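Local coordinates for protein L-iditol 2-dehydrogenase (PDB 4OH1) that probably catalyses the NAD+-dependent oxidation of L-iditol and related polyols as a zinc-containing dehydrogenase of the alcohol dehydrogenase family, at residues G115-C120 against Q300-F305; N101-C106 against S121-R126; P158-L163 against P306-M311; D267-A272 against H294-I299. All coordinates share one frame; numbering follows the deposited sequence.

How the interactions relate
Interaction 4 lies in the parallel sheet of the Rossmann-type domain and is buried throughout; it combines regular backbone bonds with a histidine-carboxylate pair. Interaction 3 is also buried but joins two helices by aliphatic contacts, and Val-161 on its first helix packs against Met-298 of interaction 4. Interaction 2 is a surface contact, a short antiparallel ladder in the lobe that carries the four-cysteine zinc. Interaction 1, partly buried, meets each of the others: it shares that zinc with interaction 2, its Asn-118 probably hydrogen-bonds Ile-299 of interaction 4, and its Gln-304 packs on Thr-160 of interaction 3. Its chemistry is mixed, with one indole bond beside apolar packing.

Interaction 1 (G115-C120 against Q300-F305); sequences GKVNLC and QGAWQF. With ZN (zinc ion), chain C.
Trp-303 reaches across to the loop 115-120 and meets both Gly-115 and Val-117. From its CB the side chain leaves with CG anti to the carbonyl carbon (chi1 -48°). Of the indole atoms that follow, CD1 lies 4.0 Å from Gly-115 O, and NE1 donates to that same oxygen at 2.9 Å. The N-H points to a lone pair in the carbonyl plane, but the oxygen sits 26° out of the indole plane and the bond is bent. Gly-115 O also takes a weak bond from Val-117 N, closing an inverse gamma turn centred on Lys-116. Farther out, CE2 comes under Val-117 CG2, which stands over one face of the six-membered ring in a CH-pi contact, 3.9 Å from its centroid. At the outer end Val-117 CG1 touches Trp-303 CZ2 at 3.6 Å and also meets CH2, the two side chains crossing at about a right angle. This loop follows a Schellman motif at Gly-115, which ends helix 110-113, and leads to Cys-120, a ligand of the four-cysteine zinc with Cys-106, Cys-109 and Cys-112. The contact thus joins the zinc lobe of the GroES-like domain to the connection that follows the last strand of the Rossmann-type sheet. Asn-118 lies against that connection: its CB is 3.2 Å from Gly-301 O, its OD1 rests 3.6 Å from Ala-302 CB, and its ND2 is hydrogen-bonded to Ile-299 O. Trp-303 packs in addition on Cys-112 of a second subunit.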
loop_
_atom_site.group_PDB
_atom_site.type_symbol
_atom_site.label_atom_id
_atom_site.label_comp_id
_atom_site.label_asym_id
_atom_site.label_seq_id
_atom_site.Cartn_x
_atom_site.Cartn_y
_atom_site.Cartn_z
ATOM N N GLY A 115 11.607 -6.354 -10.798
ATOM C CA GLY A 115 10.497 -5.582 -11.329
ATOM C C GLY A 115 10.815 -4.104 -11.509
ATOM O O GLY A 115 9.951 -3.318 -11.995
ATOM N N LYS A 116 12.045 -3.701 -11.166
ATOM C CA LYS A 116 12.357 -2.289 -11.169
ATOM C C LYS A 116 13.106 -1.958 -12.458
ATOM O O LYS A 116 14.255 -1.576 -12.457
ATOM C CB LYS A 116 13.129 -1.946 -9.916
ATOM C CG LYS A 116 12.420 -2.411 -8.632
ATOM C CD LYS A 116 12.524 -1.385 -7.507
ATOM C CE LYS A 116 12.479 -2.003 -6.124
ATOM N NZ LYS A 116 13.787 -2.659 -5.910
ATOM N N VAL A 117 12.427 -2.139 -13.575
ATOM C CA VAL A 117 13.093 -2.071 -14.872
ATOM C C VAL A 117 13.558 -0.640 -15.182
ATOM O O VAL A 117 14.495 -0.463 -15.922
ATOM C CB VAL A 117 12.178 -2.628 -16.029
ATOM C CG1 VAL A 117 12.027 -4.178 -15.974
ATOM C CG2 VAL A 117 10.816 -1.972 -16.034
ATOM N N ASN A 118 12.892 0.374 -14.624
ATOM C CA ASN A 118 13.359 1.760 -14.716
ATOM C C ASN A 118 14.690 2.045 -14.041
ATOM O O ASN A 118 15.263 3.119 -14.272
ATOM C CB ASN A 118 12.312 2.706 -14.157
ATOM C CG ASN A 118 12.056 2.480 -12.650
ATOM O OD1 ASN A 118 11.814 1.341 -12.205
ATOM N ND2 ASN A 118 12.167 3.562 -11.859
ATOM N N LEU A 119 15.169 1.088 -13.223
ATOM C CA LEU A 119 16.495 1.123 -12.614
ATOM C C LEU A 119 17.377 0.091 -13.271
ATOM O O LEU A 119 18.376 -0.316 -12.694
ATOM C CB LEU A 119 16.434 0.833 -11.077
ATOM C CG LEU A 119 15.386 1.622 -10.285
ATOM C CD1 LEU A 119 15.337 1.134 -8.850
ATOM C CD2 LEU A 119 15.674 3.130 -10.369
ATOM N N CYS A 120 17.026 -0.357 -14.468
ATOM C CA CYS A 120 17.839 -1.397 -15.162
ATOM C C CYS A 120 19.338 -1.045 -15.163
ATOM O O CYS A 120 19.706 0.062 -15.558
ATOM C CB CYS A 120 17.354 -1.648 -16.631
ATOM S SG CYS A 120 18.521 -2.703 -17.573
ATOM N N GLN A 300 11.911 7.940 -14.581
ATOM C CA GLN A 300 11.383 7.266 -15.790
ATOM C C GLN A 300 9.966 6.754 -15.652
ATOM O O GLN A 300 9.185 6.950 -16.576
ATOM C CB GLN A 300 12.283 6.128 -16.302
ATOM C CG GLN A 300 13.562 6.579 -16.963
ATOM C CD GLN A 300 14.339 5.422 -17.599
ATOM O OE1 GLN A 300 13.785 4.347 -17.889
ATOM N NE2 GLN A 300 15.630 5.640 -17.801
ATOM N N GLY A 301 9.636 6.122 -14.529
ATOM C CA GLY A 301 8.393 5.347 -14.438
ATOM C C GLY A 301 8.667 3.899 -14.927
ATOM O O GLY A 301 9.657 3.640 -15.661
ATOM N N ALA A 302 7.821 2.961 -14.513
ATOM C CA ALA A 302 7.939 1.552 -14.861
ATOM C C ALA A 302 6.576 0.970 -15.084
ATOM O O ALA A 302 5.692 1.201 -14.252
ATOM C CB ALA A 302 8.556 0.776 -13.712
ATOM N N TRP A 303 6.417 0.163 -16.139
ATOM C CA TRP A 303 5.153 -0.489 -16.416
ATOM C C TRP A 303 3.979 0.453 -16.628
ATOM O O TRP A 303 2.879 0.091 -16.321
ATOM C CB TRP A 303 4.787 -1.430 -15.273
ATOM C CG TRP A 303 5.942 -2.322 -14.859
ATOM C CD1 TRP A 303 6.455 -2.432 -13.609
ATOM C CD2 TRP A 303 6.704 -3.238 -15.688
ATOM N NE1 TRP A 303 7.493 -3.340 -13.604
ATOM C CE2 TRP A 303 7.649 -3.862 -14.859
ATOM C CE3 TRP A 303 6.673 -3.590 -17.041
ATOM C CZ2 TRP A 303 8.569 -4.796 -15.339
ATOM C CZ3 TRP A 303 7.613 -4.509 -17.521
ATOM C CH2 TRP A 303 8.528 -5.096 -16.670
ATOM N N GLN A 304 4.209 1.644 -17.151
ATOM C CA GLN A 304 3.146 2.609 -17.273
ATOM C C GLN A 304 2.532 2.723 -18.652
ATOM O O GLN A 304 1.521 3.441 -18.832
ATOM C CB GLN A 304 3.647 3.997 -16.862
ATOM C CG GLN A 304 4.152 4.113 -15.441
ATOM C CD GLN A 304 3.031 4.149 -14.406
ATOM O OE1 GLN A 304 1.941 3.695 -14.633
ATOM N NE2 GLN A 304 3.328 4.645 -13.283
ATOM N N PHE A 305 3.134 2.087 -19.634
ATOM C CA PHE A 305 2.719 2.336 -21.025
ATOM C C PHE A 305 1.285 1.898 -21.344
ATOM O O PHE A 305 0.500 2.674 -21.887
ATOM C CB PHE A 305 3.786 1.797 -21.995
ATOM C CG PHE A 305 4.830 2.868 -22.407
ATOM C CD1 PHE A 305 5.881 3.238 -21.552
ATOM C CD2 PHE A 305 4.738 3.511 -23.617
ATOM C CE1 PHE A 305 6.799 4.231 -21.926
ATOM C CE2 PHE A 305 5.656 4.504 -23.980
ATOM C CZ PHE A 305 6.672 4.853 -23.132
HETATM ZN ZN ZN C . 18.285 -4.914 -16.550
#

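Interaction 2 (N101-C106 against S121-R126). With ZN (zinc ion), chain C.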
loop_
_atom_site.group_PDB
_atom_site.type_symbol
_atom_site.label_atom_id
_atom_site.label_comp_id
_atom_site.label_asym_id
_atom_site.label_seq_id
_atom_site.Cartn_x
_atom_site.Cartn_y
_atom_site.Cartn_z
ATOM N N ASN A 101 8.335 2.833 -26.506
ATOM C CA ASN A 101 9.054 3.181 -25.313
ATOM C C ASN A 101 10.552 3.214 -25.642
ATOM O O ASN A 101 11.101 2.206 -25.994
ATOM C CB ASN A 101 8.748 2.135 -24.244
ATOM C CG ASN A 101 9.467 2.384 -22.944
ATOM O OD1 ASN A 101 10.127 3.400 -22.750
ATOM N ND2 ASN A 101 9.324 1.453 -22.021
ATOM N N TYR A 102 11.200 4.370 -25.507
ATOM C CA TYR A 102 12.586 4.546 -25.852
ATOM C C TYR A 102 13.460 3.613 -25.039
ATOM O O TYR A 102 14.566 3.273 -25.467
ATOM C CB TYR A 102 13.035 6.024 -25.619
ATOM C CG TYR A 102 12.989 6.442 -24.142
ATOM C CD1 TYR A 102 11.822 6.943 -23.571
ATOM C CD2 TYR A 102 14.066 6.265 -23.323
ATOM C CE1 TYR A 102 11.759 7.289 -22.220
ATOM C CE2 TYR A 102 14.016 6.596 -21.968
ATOM C CZ TYR A 102 12.862 7.112 -21.428
ATOM O OH TYR A 102 12.790 7.410 -20.078
ATOM N N ALA A 103 13.013 3.230 -23.847
ATOM C CA ALA A 103 13.901 2.531 -22.900
ATOM C C ALA A 103 13.881 1.027 -23.174
ATOM O O ALA A 103 12.824 0.452 -23.293
ATOM C CB ALA A 103 13.452 2.812 -21.455
ATOM N N LYS A 104 15.060 0.415 -23.279
ATOM C CA LYS A 104 15.212 -1.019 -23.470
ATOM C C LYS A 104 15.757 -1.674 -22.199
ATOM O O LYS A 104 16.922 -1.490 -21.834
ATOM C CB LYS A 104 16.166 -1.294 -24.627
ATOM C CG LYS A 104 16.403 -2.799 -24.932
ATOM C CD LYS A 104 15.116 -3.502 -25.196
ATOM C CE LYS A 104 15.300 -4.867 -25.763
ATOM N NZ LYS A 104 15.981 -5.722 -24.790
ATOM N N TYR A 105 14.917 -2.485 -21.562
ATOM C CA TYR A 105 15.322 -3.193 -20.357
ATOM C C TYR A 105 16.054 -4.503 -20.725
ATOM O O TYR A 105 15.690 -5.152 -21.694
ATOM C CB TYR A 105 14.068 -3.502 -19.531
ATOM C CG TYR A 105 13.167 -2.300 -19.411
ATOM C CD1 TYR A 105 13.672 -1.078 -18.950
ATOM C CD2 TYR A 105 11.828 -2.363 -19.774
ATOM C CE1 TYR A 105 12.867 0.056 -18.855
ATOM C CE2 TYR A 105 10.992 -1.223 -19.672
ATOM C CZ TYR A 105 11.529 -0.021 -19.201
ATOM O OH TYR A 105 10.768 1.121 -19.069
ATOM N N CYS A 106 17.063 -4.899 -19.961
ATOM C CA CYS A 106 17.856 -6.071 -20.339
ATOM C C CYS A 106 17.185 -7.358 -19.868
ATOM O O CYS A 106 17.472 -8.450 -20.380
ATOM C CB CYS A 106 19.265 -5.967 -19.751
ATOM S SG CYS A 106 19.363 -6.430 -18.026
ATOM N N SER A 121 20.188 -1.988 -14.757
ATOM C CA SER A 121 21.671 -1.798 -14.863
ATOM C C SER A 121 22.298 -1.774 -16.236
ATOM O O SER A 121 23.400 -1.298 -16.365
ATOM C CB SER A 121 22.418 -2.929 -14.163
ATOM O OG SER A 121 22.007 -3.004 -12.848
ATOM N N ASN A 122 21.685 -2.423 -17.219
ATOM C CA ASN A 122 22.204 -2.422 -18.588
ATOM C C ASN A 122 21.231 -1.710 -19.505
ATOM O O ASN A 122 20.919 -2.174 -20.609
ATOM C CB ASN A 122 22.400 -3.832 -19.093
ATOM C CG ASN A 122 23.227 -4.643 -18.167
ATOM O OD1 ASN A 122 22.836 -5.716 -17.732
ATOM N ND2 ASN A 122 24.349 -4.097 -17.785
HETATM N N MSE A 123 20.775 -0.570 -19.037
HETATM C CA MSE A 123 19.708 0.140 -19.698
HETATM C C MSE A 123 20.136 0.505 -21.117
HETATM O O MSE A 123 21.231 0.967 -21.306
HETATM C CB MSE A 123 19.404 1.397 -18.901
HETATM C CG MSE A 123 18.258 2.214 -19.500
HETATM SE SE MSE A 123 16.507 1.400 -19.131
HETATM C CE MSE A 123 16.380 2.117 -17.282
ATOM N N GLY A 124 19.289 0.256 -22.100
ATOM C CA GLY A 124 19.499 0.723 -23.478
ATOM C C GLY A 124 18.535 1.881 -23.714
ATOM O O GLY A 124 17.473 1.941 -23.064
ATOM N N TYR A 125 18.916 2.834 -24.583
ATOM C CA TYR A 125 18.054 3.960 -24.959
ATOM C C TYR A 125 18.003 4.092 -26.465
ATOM O O TYR A 125 19.028 4.239 -27.079
ATOM C CB TYR A 125 18.582 5.266 -24.383
ATOM C CG TYR A 125 18.820 5.270 -22.883
ATOM C CD1 TYR A 125 17.815 5.624 -22.015
ATOM C CD2 TYR A 125 20.062 4.936 -22.344
ATOM C CE1 TYR A 125 17.998 5.641 -20.633
ATOM C CE2 TYR A 125 20.265 4.939 -20.950
ATOM C CZ TYR A 125 19.217 5.311 -20.108
ATOM O OH TYR A 125 19.376 5.351 -18.750
ATOM N N ARG A 126 16.826 4.024 -27.069
ATOM C CA ARG A 126 16.712 4.169 -28.515
ATOM C C ARG A 126 16.059 5.527 -28.754
ATOM O O ARG A 126 14.851 5.690 -28.546
ATOM C CB ARG A 126 15.869 3.058 -29.144
ATOM C CG ARG A 126 16.241 1.624 -28.731
ATOM C CD ARG A 126 17.512 1.062 -29.410
ATOM N NE ARG A 126 17.459 1.070 -30.888
ATOM C CZ ARG A 126 17.070 0.070 -31.717
ATOM N NH1 ARG A 126 16.639 -1.126 -31.307
ATOM N NH2 ARG A 126 17.108 0.282 -33.024
HETATM ZN ZN ZN C . 18.285 -4.914 -16.550
HETATM O O HOH W 1 18.849 -3.439 -22.263
#
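Tyr-102, Lys-104, Gly-124 and Arg-126 carry the backbone bonds of this short antiparallel ladder. Lys-104 and Gly-124 form a hydrogen-bonded pair, Lys-104 N to Gly-124 O at 2.9 Å and Gly-124 N to Lys-104 O at 3.0 Å. Arg-126 N donates to Tyr-102 O, and between these rungs Ala-103 and Tyr-125 make a non-hydrogen-bonded pair. Beyond the ladder a water continues the link, donating to Lys-104 O at 2.8 Å and to Asn-122 O at 2.9 Å. Within 101-106, Asn-101 OD1 accepts from Ala-103 N as an Asx turn, its donor well above the carboxamide plane.

Apolar contacts gather on the face bearing Ala-103 and Tyr-125. The rings of Tyr-102 and Tyr-125 lie side by side and meet at their edges, CE2 of Tyr-102 being 3.9 Å from CD1 of Tyr-125. Selenomethionine Met-123 has CG anti to its backbone N (chi1 -179°), then bends, and its SE lies 3.8 Å from Tyr-105 CD1, an oblique Met-aromatic contact.

Metal binding occupies the far end. Cys-106 SG lies 2.4 Å from the zinc ion, and Asn-122 packs beside the cysteine through its CB and OD1. Cys-109, Cys-112 and Cys-120, from the chain between the two segments, complete the site, so the ladder closes the base of the four-cysteine zinc lobe known from zinc-containing alcohol dehydrogenases.

Interaction 3 (P158-L163 against P306-M311); sequences PLTVAL and PKSIRM
Helices 158-163 and 306-311 pass at 103° with their axes 9.0 Å apart, and Thr-160 and Ser-308 mark the crossing, their CA atoms 5.7 Å from each other. Ser-308 lies at the centre, met by three side chains of the other helix. Thr-160 brings its methyl, CG2, to 3.6 Å from Ser-308 CB. Leu-163 approaches with CD1, which lies 3.7 Å from Ser-308 CA. The third, Leu-159, sets CB 3.4 Å from Ser-308 OG and CD2 close to the same oxygen. That hydroxyl stands anti to the backbone N (chi1 178°) and is hydrogen-bonded to Val-156 O, at the start of the first helix.

The first helix, 156-168, starts beside the zinc ion whose site comprises Cys-46, His-74, Glu-75 and Glu-157, and its flank also packs on helix 184-194 of the Rossmann-type domain. The second helix, 305-311, comes after the last strand of that domain's sheet, so the crossing ties the segment beside this metal to the chain leaving the sheet. Farther along, Leu-159 CD2 touches CB of Met-311, a selenomethionine, at 4.0 Å, and Leu-163 CD1 lies 4.2 Å from Lys-307 CD. The Lys-307 amine goes on to a salt bridge with Glu-167 and a hydrogen bond with Gln-304. Leu-163 and Lys-307 also pack on Tyr-173 of a fourth subunit, while Arg-310 forms a salt bridge with Glu-114 of the second.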
loop_
_atom_site.group_PDB
_atom_site.type_symbol
_atom_site.label_atom_id
_atom_site.label_comp_id
_atom_site.label_asym_id
_atom_site.label_seq_id
_atom_site.Cartn_x
_atom_site.Cartn_y
_atom_site.Cartn_z
ATOM N N PRO A 158 5.250 11.099 -22.288
ATOM C CA PRO A 158 5.230 12.052 -21.187
ATOM C C PRO A 158 4.064 11.828 -20.201
ATOM O O PRO A 158 4.245 12.062 -19.009
ATOM C CB PRO A 158 5.147 13.403 -21.865
ATOM C CG PRO A 158 4.782 13.152 -23.224
ATOM C CD PRO A 158 5.272 11.774 -23.567
ATOM N N LEU A 159 2.922 11.335 -20.678
ATOM C CA LEU A 159 1.830 10.927 -19.768
ATOM C C LEU A 159 2.283 9.862 -18.796
ATOM O O LEU A 159 1.890 9.915 -17.630
ATOM C CB LEU A 159 0.589 10.507 -20.509
ATOM C CG LEU A 159 -0.702 10.381 -19.708
ATOM C CD1 LEU A 159 -1.155 11.789 -19.137
ATOM C CD2 LEU A 159 -1.757 9.858 -20.599
ATOM N N THR A 160 3.134 8.915 -19.212
ATOM C CA THR A 160 3.664 7.983 -18.232
ATOM C C THR A 160 4.462 8.640 -17.102
ATOM O O THR A 160 4.503 8.127 -15.989
ATOM C CB THR A 160 4.583 6.900 -18.830
ATOM O OG1 THR A 160 5.797 7.501 -19.335
ATOM C CG2 THR A 160 3.880 6.100 -19.952
ATOM N N VAL A 161 5.228 9.678 -17.423
ATOM C CA VAL A 161 5.950 10.408 -16.429
ATOM C C VAL A 161 4.994 11.149 -15.483
ATOM O O VAL A 161 5.148 11.165 -14.284
ATOM C CB VAL A 161 6.899 11.428 -17.094
ATOM C CG1 VAL A 161 7.547 12.288 -16.028
ATOM C CG2 VAL A 161 8.000 10.713 -17.867
ATOM N N ALA A 162 3.979 11.760 -16.050
ATOM C CA ALA A 162 2.999 12.412 -15.267
ATOM C C ALA A 162 2.218 11.430 -14.395
ATOM O O ALA A 162 1.982 11.730 -13.201
ATOM C CB ALA A 162 2.088 13.191 -16.168
ATOM N N LEU A 163 1.848 10.269 -14.947
ATOM C CA LEU A 163 1.158 9.260 -14.172
ATOM C C LEU A 163 2.004 8.764 -13.025
ATOM O O LEU A 163 1.482 8.590 -11.929
ATOM C CB LEU A 163 0.734 8.049 -15.028
ATOM C CG LEU A 163 -0.480 8.282 -15.900
ATOM C CD1 LEU A 163 -0.489 7.319 -17.046
ATOM C CD2 LEU A 163 -1.742 8.093 -15.137
ATOM N N PRO A 306 0.891 0.680 -20.956
ATOM C CA PRO A 306 -0.487 0.251 -21.245
ATOM C C PRO A 306 -1.519 1.175 -20.571
ATOM O O PRO A 306 -2.483 1.643 -21.236
ATOM C CB PRO A 306 -0.521 -1.193 -20.720
ATOM C CG PRO A 306 0.925 -1.623 -20.855
ATOM C CD PRO A 306 1.697 -0.434 -20.426
ATOM N N LYS A 307 -1.244 1.503 -19.309
ATOM C CA LYS A 307 -2.053 2.461 -18.513
ATOM C C LYS A 307 -2.222 3.809 -19.193
ATOM O O LYS A 307 -3.329 4.368 -19.400
ATOM C CB LYS A 307 -1.416 2.586 -17.129
ATOM C CG LYS A 307 -2.194 3.462 -16.164
ATOM C CD LYS A 307 -1.430 3.792 -14.948
ATOM C CE LYS A 307 -1.143 2.581 -14.113
ATOM N NZ LYS A 307 -0.102 2.923 -13.158
ATOM N N SER A 308 -1.110 4.333 -19.593
ATOM C CA SER A 308 -1.104 5.603 -20.274
ATOM C C SER A 308 -1.886 5.576 -21.555
ATOM O O SER A 308 -2.659 6.508 -21.897
ATOM C CB SER A 308 0.353 5.988 -20.527
ATOM O OG SER A 308 0.423 7.203 -21.228
ATOM N N ILE A 309 -1.705 4.503 -22.306
ATOM C CA ILE A 309 -2.479 4.329 -23.526
ATOM C C ILE A 309 -3.955 4.281 -23.216
ATOM O O ILE A 309 -4.751 4.923 -23.915
ATOM C CB ILE A 309 -2.008 3.079 -24.245
ATOM C CG1 ILE A 309 -0.614 3.335 -24.829
ATOM C CG2 ILE A 309 -2.968 2.695 -25.298
ATOM C CD1 ILE A 309 0.099 2.110 -25.331
ATOM N N ARG A 310 -4.344 3.607 -22.122
ATOM C CA ARG A 310 -5.789 3.585 -21.732
ATOM C C ARG A 310 -6.349 4.936 -21.289
ATOM O O ARG A 310 -7.532 5.191 -21.459
ATOM C CB ARG A 310 -6.056 2.558 -20.680
ATOM C CG ARG A 310 -5.914 1.156 -21.200
ATOM C CD ARG A 310 -6.460 0.163 -20.203
ATOM N NE ARG A 310 -5.686 0.111 -18.977
ATOM C CZ ARG A 310 -4.580 -0.600 -18.833
ATOM N NH1 ARG A 310 -4.139 -1.318 -19.850
ATOM N NH2 ARG A 310 -3.911 -0.623 -17.689
HETATM N N MSE A 311 -5.485 5.807 -20.767
HETATM C CA MSE A 311 -5.877 7.146 -20.293
HETATM C C MSE A 311 -6.051 8.198 -21.384
HETATM O O MSE A 311 -6.765 9.215 -21.240
HETATM C CB MSE A 311 -4.835 7.669 -19.349
HETATM C CG MSE A 311 -4.785 6.923 -18.038
HETATM SE SE MSE A 311 -6.489 7.043 -17.023
HETATM C CE MSE A 311 -6.789 8.966 -16.755
#

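Interaction 4 (D267-A272 against H294-I299); sequences DAVYFA and HIHGMI
Asp-267 and His-296 each hold CG anti to the carbonyl carbon (chi1 -65° and -48°), on the face of the sheet to which both residues point. Their strands, 266-270 and 294-297, are parallel neighbours, the last two of the Rossmann-type sheet. His-296 NE2 donates to Asp-267 OD1 at 2.8 Å in a nearly straight bond that uses the anti lone pair of the oxygen. The acceptor lies in the ring plane, and the two flat groups are only 16° apart. OD1 also rests 3.4 Å from His-294 CB. On its other nitrogen, ND1, His-296 is hydrogen-bonded to His-294 ND1 of a third subunit, whose strand extends the sheet antiparallel across the interface. The carboxylate would be expected to keep a proton on NE2.

Backbone bonds alternate regularly: Ala-268 N to His-294 O at 2.8 Å, His-296 N to Ala-268 O at 2.8 Å and Tyr-270 N to His-296 O at 2.9 Å. On the opposite face from Asp-267, Tyr-270 CE2 touches Ile-295 CG2 at 4.0 Å, and the phenol hydroxyl bonds to Ala-255 O. Past the strands, CB of Met-298, a selenomethionine, lies 3.8 Å from Phe-271 CB and also meets Val-269 CG1. Here the pairing opens: Tyr-270 O and Met-298 N are 3.7 Å apart, and both are buried with no hydrogen-bonding partner in the model.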
loop_
_atom_site.group_PDB
_atom_site.type_symbol
_atom_site.label_atom_id
_atom_site.label_comp_id
_atom_site.label_asym_id
_atom_site.label_seq_id
_atom_site.Cartn_x
_atom_site.Cartn_y
_atom_site.Cartn_z
ATOM N N ASP A 267 3.074 14.451 0.692
ATOM C CA ASP A 267 4.024 13.817 -0.223
ATOM C C ASP A 267 4.435 14.799 -1.266
ATOM O O ASP A 267 3.603 15.316 -2.037
ATOM C CB ASP A 267 3.450 12.594 -0.912
ATOM C CG ASP A 267 3.156 11.488 0.040
ATOM O OD1 ASP A 267 4.082 10.693 0.281
ATOM O OD2 ASP A 267 2.003 11.406 0.538
ATOM N N ALA A 268 5.721 15.068 -1.286
ATOM C CA ALA A 268 6.327 15.924 -2.348
ATOM C C ALA A 268 7.179 15.081 -3.298
ATOM O O ALA A 268 8.051 14.314 -2.837
ATOM C CB ALA A 268 7.188 16.986 -1.736
ATOM N N VAL A 269 6.996 15.321 -4.601
ATOM C CA VAL A 269 7.675 14.575 -5.647
ATOM C C VAL A 269 8.455 15.543 -6.544
ATOM O O VAL A 269 7.894 16.470 -7.143
ATOM C CB VAL A 269 6.706 13.791 -6.508
ATOM C CG1 VAL A 269 7.455 12.949 -7.488
ATOM C CG2 VAL A 269 5.885 12.844 -5.642
ATOM N N TYR A 270 9.756 15.274 -6.620
ATOM C CA TYR A 270 10.710 16.039 -7.395
ATOM C C TYR A 270 11.103 15.201 -8.577
ATOM O O TYR A 270 11.896 14.293 -8.470
ATOM C CB TYR A 270 11.912 16.413 -6.506
ATOM C CG TYR A 270 11.509 17.348 -5.399
ATOM C CD1 TYR A 270 11.458 18.720 -5.585
ATOM C CD2 TYR A 270 11.120 16.859 -4.166
ATOM C CE1 TYR A 270 11.056 19.598 -4.543
ATOM C CE2 TYR A 270 10.711 17.707 -3.143
ATOM C CZ TYR A 270 10.702 19.075 -3.329
ATOM O OH TYR A 270 10.251 19.867 -2.309
ATOM N N PHE A 271 10.489 15.498 -9.700
ATOM C CA PHE A 271 10.632 14.715 -10.939
ATOM C C PHE A 271 11.299 15.452 -12.094
ATOM O O PHE A 271 11.533 14.864 -13.135
ATOM C CB PHE A 271 9.236 14.190 -11.410
ATOM C CG PHE A 271 8.284 15.256 -11.822
ATOM C CD1 PHE A 271 7.442 15.852 -10.907
ATOM C CD2 PHE A 271 8.162 15.624 -13.153
ATOM C CE1 PHE A 271 6.523 16.866 -11.303
ATOM C CE2 PHE A 271 7.250 16.646 -13.554
ATOM C CZ PHE A 271 6.442 17.258 -12.628
ATOM N N ALA A 272 11.559 16.746 -11.929
ATOM C CA ALA A 272 12.250 17.508 -12.940
ATOM C C ALA A 272 13.710 17.084 -13.036
ATOM O O ALA A 272 14.263 16.432 -12.152
ATOM C CB ALA A 272 12.158 18.963 -12.630
ATOM N N HIS A 294 7.071 13.645 3.551
ATOM C CA HIS A 294 7.623 12.573 2.731
ATOM C C HIS A 294 8.103 13.248 1.462
ATOM O O HIS A 294 7.313 13.934 0.782
ATOM C CB HIS A 294 6.602 11.478 2.418
ATOM C CG HIS A 294 5.809 11.042 3.599
ATOM N ND1 HIS A 294 6.265 10.118 4.494
ATOM C CD2 HIS A 294 4.595 11.427 4.047
ATOM C CE1 HIS A 294 5.380 9.969 5.466
ATOM N NE2 HIS A 294 4.365 10.758 5.220
ATOM N N ILE A 295 9.402 13.068 1.183
ATOM C CA ILE A 295 10.059 13.668 0.014
ATOM C C ILE A 295 10.541 12.553 -0.913
ATOM O O ILE A 295 11.320 11.673 -0.500
ATOM C CB ILE A 295 11.252 14.485 0.520
ATOM C CG1 ILE A 295 10.704 15.658 1.347
ATOM C CG2 ILE A 295 12.100 14.981 -0.635
ATOM C CD1 ILE A 295 11.739 16.353 2.127
ATOM N N HIS A 296 10.093 12.600 -2.145
ATOM C CA HIS A 296 10.370 11.543 -3.094
ATOM C C HIS A 296 10.993 12.070 -4.352
ATOM O O HIS A 296 10.658 13.179 -4.838
ATOM C CB HIS A 296 9.081 10.881 -3.591
ATOM C CG HIS A 296 8.128 10.511 -2.517
ATOM N ND1 HIS A 296 8.263 9.366 -1.770
ATOM C CD2 HIS A 296 6.993 11.111 -2.078
ATOM C CE1 HIS A 296 7.267 9.284 -0.904
ATOM N NE2 HIS A 296 6.494 10.337 -1.061
ATOM N N GLY A 297 11.838 11.232 -4.925
ATOM C CA GLY A 297 12.227 11.376 -6.313
ATOM C C GLY A 297 11.394 10.507 -7.260
ATOM O O GLY A 297 10.508 9.744 -6.846
HETATM N N MSE A 298 11.706 10.613 -8.549
HETATM C CA MSE A 298 10.982 9.916 -9.621
HETATM C C MSE A 298 11.916 9.793 -10.862
HETATM O O MSE A 298 12.261 10.812 -11.494
HETATM C CB MSE A 298 9.708 10.709 -9.967
HETATM C CG MSE A 298 8.455 9.844 -10.261
HETATM SE SE MSE A 298 8.789 8.736 -11.803
HETATM C CE MSE A 298 8.664 10.197 -13.146
ATOM N N ILE A 299 12.341 8.566 -11.188
ATOM C CA ILE A 299 13.032 8.326 -12.484
ATOM C C ILE A 299 12.325 7.348 -13.459
ATOM O O ILE A 299 12.173 6.138 -13.203
ATOM C CB ILE A 299 14.543 7.908 -12.356
ATOM C CG1 ILE A 299 15.198 7.943 -13.788
ATOM C CG2 ILE A 299 14.685 6.560 -11.572
ATOM C CD1 ILE A 299 16.663 8.409 -13.931
#